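Local coordinates for protein RavO (Legionella pneumophila subsp. pneumophila, PDB 6DM4) that carries an SH2 domain, the part described here, that binds a phosphotyrosine peptide of the human adaptor protein Shc1, at residues 61-65 and 66-70; 82-86 and 87-91; 94-98 and 99-103. All coordinates share one frame; numbering follows the deposited sequence.

Interaction 1: 61-65 and 66-70; sequences SFQAS and DGIHS
One face of the Phe62 ring is covered by His69, whose CB stands 3.6 Å from CE1 of Phe62 in a CH-pi contact, while the carbonyl oxygen of His69 lies over the same ring nearer its rim. The imidazole continues past the phenyl instead of stacking on it: the two planes are turned by only 21°, yet the rings are offset, with little of one above the other. With chi1 of 55°, the CG of Phe62 sits between its own backbone N and carbonyl carbon, which brings the phenyl over toward the neighbouring strand. At the edge of the imidazole and in its plane is Asp66, whose OD1 accepts a hydrogen bond from NE2 of His69 through its syn lone pair at 2.5 Å. The CB of Ala64 approaches the same imidazole obliquely.

These side chains share one face of a beta hairpin closed by a type I turn from Ala64 to Gly67. Phe62 and His69 form a hydrogen-bonded antiparallel pair, with Phe62 N to His69 O at 2.9 Å and His69 N to Phe62 O at 2.8 Å; Ala64 and Gly67 make the next. On the other face, next to Gln63 and Ile68, the hydroxyls of Ser61 and Ser70 share one hydrogen bond, 2.7 Å between their OG atoms. Helix 101-119 covers the Phe62 face and helix 25-34 the other.

The Asp66 bond restrains the imidazole's rotation, helped by the CH-pi contact, and the carboxylate's charge would be expected to raise the ring's affinity for a second proton. Each serine hydroxyl also accepts from Arg42 (NE to Ser61, NH2 to Ser70), so the pair holds what is probably the FLVR arginine that binds phosphotyrosine; the Ser70 backbone hydrogen-bonds to the peptide itself.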
loop_
_atom_site.group_PDB
_atom_site.type_symbol
_atom_site.label_atom_id
_atom_site.label_comp_id
_atom_site.label_asym_id
_atom_site.label_seq_id
_atom_site.Cartn_x
_atom_site.Cartn_y
_atom_site.Cartn_z
ATOM N N SER A 61 0.206 -2.471 16.244
ATOM C CA SER A 61 0.184 -1.928 17.594
ATOM C C SER A 61 -1.216 -2.079 18.164
ATOM O O SER A 61 -2.204 -1.965 17.433
ATOM C CB SER A 61 0.607 -0.451 17.627
ATOM O OG SER A 61 1.981 -0.312 17.308
ATOM N N PHE A 62 -1.299 -2.357 19.462
ATOM C CA PHE A 62 -2.578 -2.395 20.150
ATOM C C PHE A 62 -2.351 -1.993 21.599
ATOM O O PHE A 62 -1.215 -1.873 22.061
ATOM C CB PHE A 62 -3.248 -3.771 20.053
ATOM C CG PHE A 62 -2.390 -4.904 20.538
ATOM C CD1 PHE A 62 -2.366 -5.250 21.879
ATOM C CD2 PHE A 62 -1.614 -5.632 19.648
ATOM C CE1 PHE A 62 -1.579 -6.295 22.331
ATOM C CE2 PHE A 62 -0.825 -6.676 20.096
ATOM C CZ PHE A 62 -0.808 -7.005 21.436
ATOM N N GLN A 63 -3.449 -1.778 22.314
ATOM C CA GLN A 63 -3.394 -1.307 23.690
ATOM C C GLN A 63 -4.084 -2.301 24.610
ATOM O O GLN A 63 -5.185 -2.771 24.310
ATOM C CB GLN A 63 -4.045 0.073 23.823
ATOM C CG GLN A 63 -3.886 0.693 25.203
ATOM C CD GLN A 63 -4.379 2.125 25.254
ATOM O OE1 GLN A 63 -3.694 3.009 25.762
ATOM N NE2 GLN A 63 -5.579 2.357 24.735
ATOM N N ALA A 64 -3.427 -2.618 25.719
ATOM C CA ALA A 64 -4.012 -3.329 26.847
ATOM C C ALA A 64 -3.898 -2.447 28.086
ATOM O O ALA A 64 -3.439 -1.304 28.018
ATOM C CB ALA A 64 -3.328 -4.682 27.061
ATOM N N SER A 65 -4.307 -2.989 29.238
ATOM C CA SER A 65 -4.327 -2.182 30.452
ATOM C C SER A 65 -2.929 -1.820 30.938
ATOM O O SER A 65 -2.785 -0.872 31.719
ATOM C CB SER A 65 -5.095 -2.904 31.562
ATOM O OG SER A 65 -4.497 -4.147 31.876
ATOM N N ASP A 66 -1.897 -2.535 30.494
ATOM C CA ASP A 66 -0.528 -2.219 30.879
ATOM C C ASP A 66 0.198 -1.373 29.842
ATOM O O ASP A 66 1.394 -1.108 30.003
ATOM C CB ASP A 66 0.258 -3.508 31.162
ATOM C CG ASP A 66 0.668 -4.241 29.899
ATOM O OD1 ASP A 66 -0.032 -4.108 28.871
ATOM O OD2 ASP A 66 1.691 -4.957 29.938
ATOM N N GLY A 67 -0.489 -0.938 28.789
ATOM C CA GLY A 67 0.124 -0.061 27.814
ATOM C C GLY A 67 0.037 -0.561 26.388
ATOM O O GLY A 67 -0.741 -1.467 26.077
ATOM N N ILE A 68 0.834 0.024 25.513
ATOM C CA ILE A 68 0.811 -0.310 24.097
ATOM C C ILE A 68 1.794 -1.438 23.844
ATOM O O ILE A 68 2.896 -1.464 24.410
ATOM C CB ILE A 68 1.129 0.929 23.243
ATOM C CG1 ILE A 68 -0.019 1.928 23.349
ATOM C CG2 ILE A 68 1.353 0.556 21.788
ATOM C CD1 ILE A 68 0.437 3.339 23.415
ATOM N N HIS A 69 1.369 -2.393 23.025
ATOM C CA HIS A 69 2.196 -3.498 22.567
ATOM C C HIS A 69 2.273 -3.466 21.049
ATOM O O HIS A 69 1.334 -3.035 20.369
ATOM C CB HIS A 69 1.636 -4.846 23.039
ATOM C CG HIS A 69 1.457 -4.935 24.521
ATOM N ND1 HIS A 69 2.372 -5.550 25.346
ATOM C CD2 HIS A 69 0.474 -4.473 25.329
ATOM C CE1 HIS A 69 1.960 -5.469 26.599
ATOM N NE2 HIS A 69 0.810 -4.819 26.616
ATOM N N SER A 70 3.400 -3.923 20.514
ATOM C CA SER A 70 3.596 -3.944 19.077
ATOM C C SER A 70 4.123 -5.305 18.640
ATOM O O SER A 70 4.697 -6.058 19.429
ATOM C CB SER A 70 4.549 -2.824 18.628
ATOM O OG SER A 70 3.927 -1.552 18.731
#

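Interaction 2: 82-86 and 87-91; sequences FSINT and ASNKV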
loop_
_atom_site.group_PDB
_atom_site.type_symbol
_atom_site.label_atom_id
_atom_site.label_comp_id
_atom_site.label_asym_id
_atom_site.label_seq_id
_atom_site.Cartn_x
_atom_site.Cartn_y
_atom_site.Cartn_z
ATOM N N PHE A 82 6.091 -12.985 7.480
ATOM C CA PHE A 82 6.856 -13.468 8.621
ATOM C C PHE A 82 6.596 -12.570 9.821
ATOM O O PHE A 82 6.458 -11.354 9.672
ATOM C CB PHE A 82 8.366 -13.484 8.339
ATOM C CG PHE A 82 8.756 -14.270 7.117
ATOM C CD1 PHE A 82 8.680 -13.701 5.855
ATOM C CD2 PHE A 82 9.212 -15.568 7.234
ATOM C CE1 PHE A 82 9.041 -14.423 4.729
ATOM C CE2 PHE A 82 9.574 -16.300 6.109
ATOM C CZ PHE A 82 9.489 -15.726 4.858
ATOM N N SER A 83 6.533 -13.173 11.004
ATOM C CA SER A 83 6.638 -12.426 12.247
ATOM C C SER A 83 8.111 -12.338 12.619
ATOM O O SER A 83 8.878 -13.275 12.378
ATOM C CB SER A 83 5.841 -13.100 13.366
ATOM O OG SER A 83 6.462 -14.306 13.770
ATOM N N ILE A 84 8.514 -11.209 13.194
ATOM C CA ILE A 84 9.932 -10.922 13.369
ATOM C C ILE A 84 10.206 -10.597 14.830
ATOM O O ILE A 84 9.599 -9.681 15.393
ATOM C CB ILE A 84 10.398 -9.783 12.449
ATOM C CG1 ILE A 84 10.401 -10.291 11.003
ATOM C CG2 ILE A 84 11.786 -9.310 12.854
ATOM C CD1 ILE A 84 10.430 -9.216 9.971
ATOM N N ASN A 85 11.110 -11.361 15.439
ATOM C CA ASN A 85 11.590 -11.063 16.783
ATOM C C ASN A 85 12.488 -9.832 16.738
ATOM O O ASN A 85 13.567 -9.870 16.142
ATOM C CB ASN A 85 12.349 -12.268 17.334
ATOM C CG ASN A 85 12.671 -12.133 18.804
ATOM O OD1 ASN A 85 13.424 -11.248 19.208
ATOM N ND2 ASN A 85 12.107 -13.018 19.615
ATOM N N THR A 86 12.058 -8.741 17.376
ATOM C CA THR A 86 12.777 -7.480 17.234
ATOM C C THR A 86 14.095 -7.445 17.999
ATOM O O THR A 86 14.930 -6.580 17.717
ATOM C CB THR A 86 11.893 -6.314 17.682
ATOM O OG1 THR A 86 11.588 -6.446 19.073
ATOM C CG2 THR A 86 10.601 -6.302 16.885
ATOM N N ALA A 87 14.302 -8.349 18.958
ATOM C CA ALA A 87 15.553 -8.368 19.706
ATOM C C ALA A 87 16.641 -9.166 19.007
ATOM O O ALA A 87 17.828 -8.860 19.169
ATOM C CB ALA A 87 15.327 -8.943 21.109
ATOM N N SER A 88 16.259 -10.181 18.234
ATOM C CA SER A 88 17.200 -11.049 17.547
ATOM C C SER A 88 17.103 -10.961 16.033
ATOM O O SER A 88 18.009 -11.443 15.343
ATOM C CB SER A 88 16.975 -12.503 17.975
ATOM O OG SER A 88 15.677 -12.931 17.594
ATOM N N ASN A 89 16.028 -10.376 15.510
ATOM C CA ASN A 89 15.736 -10.241 14.086
ATOM C C ASN A 89 15.569 -11.583 13.383
ATOM O O ASN A 89 15.573 -11.632 12.146
ATOM C CB ASN A 89 16.789 -9.384 13.378
ATOM C CG ASN A 89 16.594 -7.901 13.643
ATOM O OD1 ASN A 89 17.395 -7.071 13.215
ATOM N ND2 ASN A 89 15.522 -7.563 14.353
ATOM N N LYS A 90 15.399 -12.669 14.135
ATOM C CA LYS A 90 15.027 -13.942 13.534
ATOM C C LYS A 90 13.574 -13.903 13.072
ATOM O O LYS A 90 12.712 -13.301 13.722
ATOM C CB LYS A 90 15.243 -15.093 14.519
ATOM C CG LYS A 90 16.707 -15.384 14.842
ATOM C CD LYS A 90 16.845 -16.455 15.925
ATOM C CE LYS A 90 16.638 -15.887 17.317
ATOM N NZ LYS A 90 15.525 -16.548 18.041
ATOM N N VAL A 91 13.307 -14.540 11.934
ATOM C CA VAL A 91 11.994 -14.489 11.305
ATOM C C VAL A 91 11.270 -15.807 11.540
ATOM O O VAL A 91 11.879 -16.857 11.760
ATOM C CB VAL A 91 12.086 -14.174 9.798
ATOM C CG1 VAL A 91 12.779 -12.844 9.579
ATOM C CG2 VAL A 91 12.822 -15.294 9.062
#
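Asn85 folds its side chain over Ala87 and Ser88 in an Asx turn, within the loop of the beta hairpin that joins strands 81-84 and 91-94 at the far edge of the SH2 sheet. With CG anti to the backbone N (chi1 -170°), OD1 of Asn85 faces the backbone ahead of it. There it accepts Ala87 N at 3.0 Å, which defines the turn, and Ser88 N as second donor at 3.2 Å, the two coming from opposite faces of the amide plane. Asn85 also holds the far arm by its backbone, N to Lys90 O at 3.0 Å and O from Asn89 N at 2.6 Å. Asn89 has the positive phi (62°) that lets the chain turn back.

Val91 forms the apolar end, paired with Ile84 across a non-hydrogen-bonded antiparallel position. The two side chains lie alongside each other and point the same way, while Phe82 crosses Val91 obliquely. Phe82 in turn meets Tyr55 edge-to-face. The bend borders the bound peptide: Thr86 N donates to one of its polar side chains, and Asn85 packs on its backbone. Across the strands, CG1 of Val91 rests 3.8 Å from CG1 of Ile84, and CG2 of Val91 lies 4.1 Å from CD2 of Phe82.

Interaction 3: 94-98 and 99-103; sequences IDILP and LGVMA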
loop_
_atom_site.group_PDB
_atom_site.type_symbol
_atom_site.label_atom_id
_atom_site.label_comp_id
_atom_site.label_asym_id
_atom_site.label_seq_id
_atom_site.Cartn_x
_atom_site.Cartn_y
_atom_site.Cartn_z
ATOM N N ILE A 94 4.617 -17.150 8.379
ATOM C CA ILE A 94 3.180 -17.115 8.621
ATOM C C ILE A 94 2.487 -17.525 7.330
ATOM O O ILE A 94 2.659 -16.868 6.296
ATOM C CB ILE A 94 2.710 -15.718 9.059
ATOM C CG1 ILE A 94 3.221 -15.378 10.458
ATOM C CG2 ILE A 94 1.203 -15.632 9.014
ATOM C CD1 ILE A 94 2.861 -13.967 10.901
ATOM N N ASP A 95 1.706 -18.599 7.384
ATOM C CA ASP A 95 0.942 -19.024 6.218
ATOM C C ASP A 95 -0.358 -18.237 6.139
ATOM O O ASP A 95 -1.022 -18.009 7.153
ATOM C CB ASP A 95 0.639 -20.521 6.280
ATOM C CG ASP A 95 -0.293 -20.880 7.424
ATOM O OD1 ASP A 95 0.184 -20.992 8.573
ATOM O OD2 ASP A 95 -1.509 -21.040 7.178
ATOM N N ILE A 96 -0.722 -17.827 4.929
ATOM C CA ILE A 96 -1.878 -16.955 4.738
ATOM C C ILE A 96 -3.160 -17.765 4.871
ATOM O O ILE A 96 -3.347 -18.778 4.185
ATOM C CB ILE A 96 -1.808 -16.246 3.376
ATOM C CG1 ILE A 96 -0.539 -15.393 3.282
ATOM C CG2 ILE A 96 -3.048 -15.395 3.156
ATOM C CD1 ILE A 96 -0.335 -14.475 4.462
ATOM N N LEU A 97 -4.059 -17.301 5.736
ATOM C CA LEU A 97 -5.339 -17.959 5.951
ATOM C C LEU A 97 -6.224 -17.801 4.713
ATOM O O LEU A 97 -5.958 -16.951 3.858
ATOM C CB LEU A 97 -6.016 -17.371 7.191
ATOM C CG LEU A 97 -5.229 -17.537 8.492
ATOM C CD1 LEU A 97 -5.998 -16.991 9.692
ATOM C CD2 LEU A 97 -4.892 -18.983 8.709
ATOM N N PRO A 98 -7.289 -18.607 4.595
ATOM C CA PRO A 98 -8.051 -18.628 3.330
ATOM C C PRO A 98 -8.579 -17.275 2.876
ATOM O O PRO A 98 -8.646 -17.031 1.665
ATOM C CB PRO A 98 -9.199 -19.599 3.636
ATOM C CG PRO A 98 -8.640 -20.520 4.659
ATOM C CD PRO A 98 -7.746 -19.662 5.521
ATOM N N LEU A 99 -8.964 -16.389 3.792
ATOM C CA LEU A 99 -9.557 -15.114 3.404
ATOM C C LEU A 99 -8.521 -14.025 3.140
ATOM O O LEU A 99 -8.900 -12.877 2.877
ATOM C CB LEU A 99 -10.552 -14.642 4.466
ATOM C CG LEU A 99 -11.909 -15.348 4.484
ATOM C CD1 LEU A 99 -12.821 -14.718 5.527
ATOM C CD2 LEU A 99 -12.555 -15.312 3.109
ATOM N N GLY A 100 -7.239 -14.343 3.201
ATOM C CA GLY A 100 -6.225 -13.432 2.716
ATOM C C GLY A 100 -5.353 -12.861 3.820
ATOM O O GLY A 100 -5.400 -13.273 4.986
ATOM N N VAL A 101 -4.544 -11.880 3.420
ATOM C CA VAL A 101 -3.467 -11.400 4.278
ATOM C C VAL A 101 -4.026 -10.654 5.481
ATOM O O VAL A 101 -3.604 -10.884 6.621
ATOM C CB VAL A 101 -2.493 -10.521 3.473
ATOM C CG1 VAL A 101 -1.453 -9.901 4.395
ATOM C CG2 VAL A 101 -1.828 -11.337 2.377
ATOM N N MET A 102 -4.975 -9.744 5.252
ATOM C CA MET A 102 -5.517 -8.984 6.375
ATOM C C MET A 102 -6.269 -9.899 7.332
ATOM O O MET A 102 -6.195 -9.729 8.553
ATOM C CB MET A 102 -6.431 -7.862 5.883
ATOM C CG MET A 102 -5.743 -6.525 5.598
ATOM S SD MET A 102 -4.571 -5.954 6.859
ATOM C CE MET A 102 -5.552 -6.093 8.359
ATOM N N ALA A 103 -6.993 -10.884 6.793
ATOM C CA ALA A 103 -7.629 -11.877 7.653
ATOM C C ALA A 103 -6.600 -12.628 8.478
ATOM O O ALA A 103 -6.879 -13.013 9.621
ATOM C CB ALA A 103 -8.455 -12.858 6.822
#
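Ile96 packs against the start of the helix with both its branches. Its CG2 lies against the backbone of Gly100, with Ile96 CG2 to Gly100 C at 3.5 Å. That methyl is anti to the backbone N, whereas CG1 takes the place beside the N (chi1 -60°) and carries CD1 of Ile96 to 4.1 Å from CG2 of Val101, the apolar side-chain contact; the two side chains cross at a slant. More loosely, CD1 of Leu97 comes to 4.1 Å from the backbone O of Ala103, in the first turn of the helix.

The hydrogen bonding across the contact is that of a type I beta turn from Leu97 to Gly100. Gly100 N reaches Leu97 O at 3.0 Å, arriving from above the carbonyl plane. Pro98 and Leu99 fill the bend. Gly100 occupies the N-cap position with a positive phi (112°), a conformation suited to glycine. Thr104 secures both sides of the turn, its OG1 bonding to Leu97 N and Gly100 O, and Glu11 OE2 accepts Val101 N in the first turn of the helix.

The contact thus leads the chain from edge strand 91-94 into helix 101-119, with Val101 packed on Val8 and Ile12 of helix 4-13 and Ile96 against Leu81 of strand 81-84.

The three contacts follow one another along the chain without overlap. Interaction 1 joins strands 55-64 and 67-76, and interaction 2 links strands 81-84 and 91-94; both belong to the same antiparallel sheet, in which 67-76 and 81-84 are neighbours. Their centres are about 19 Å apart. Interaction 3 leads from the last strand into helix 101-119, which returns to cover interaction 1. Its centre is about 23 Å from that of interaction 1 and about 19 Å from that of interaction 2, which it touches through Ile94 against Phe82 and Ser83. Interactions 1 and 2 both reach the bound phosphopeptide, whereas interaction 3 starts helix 101-119, which packs on one face of the sheet.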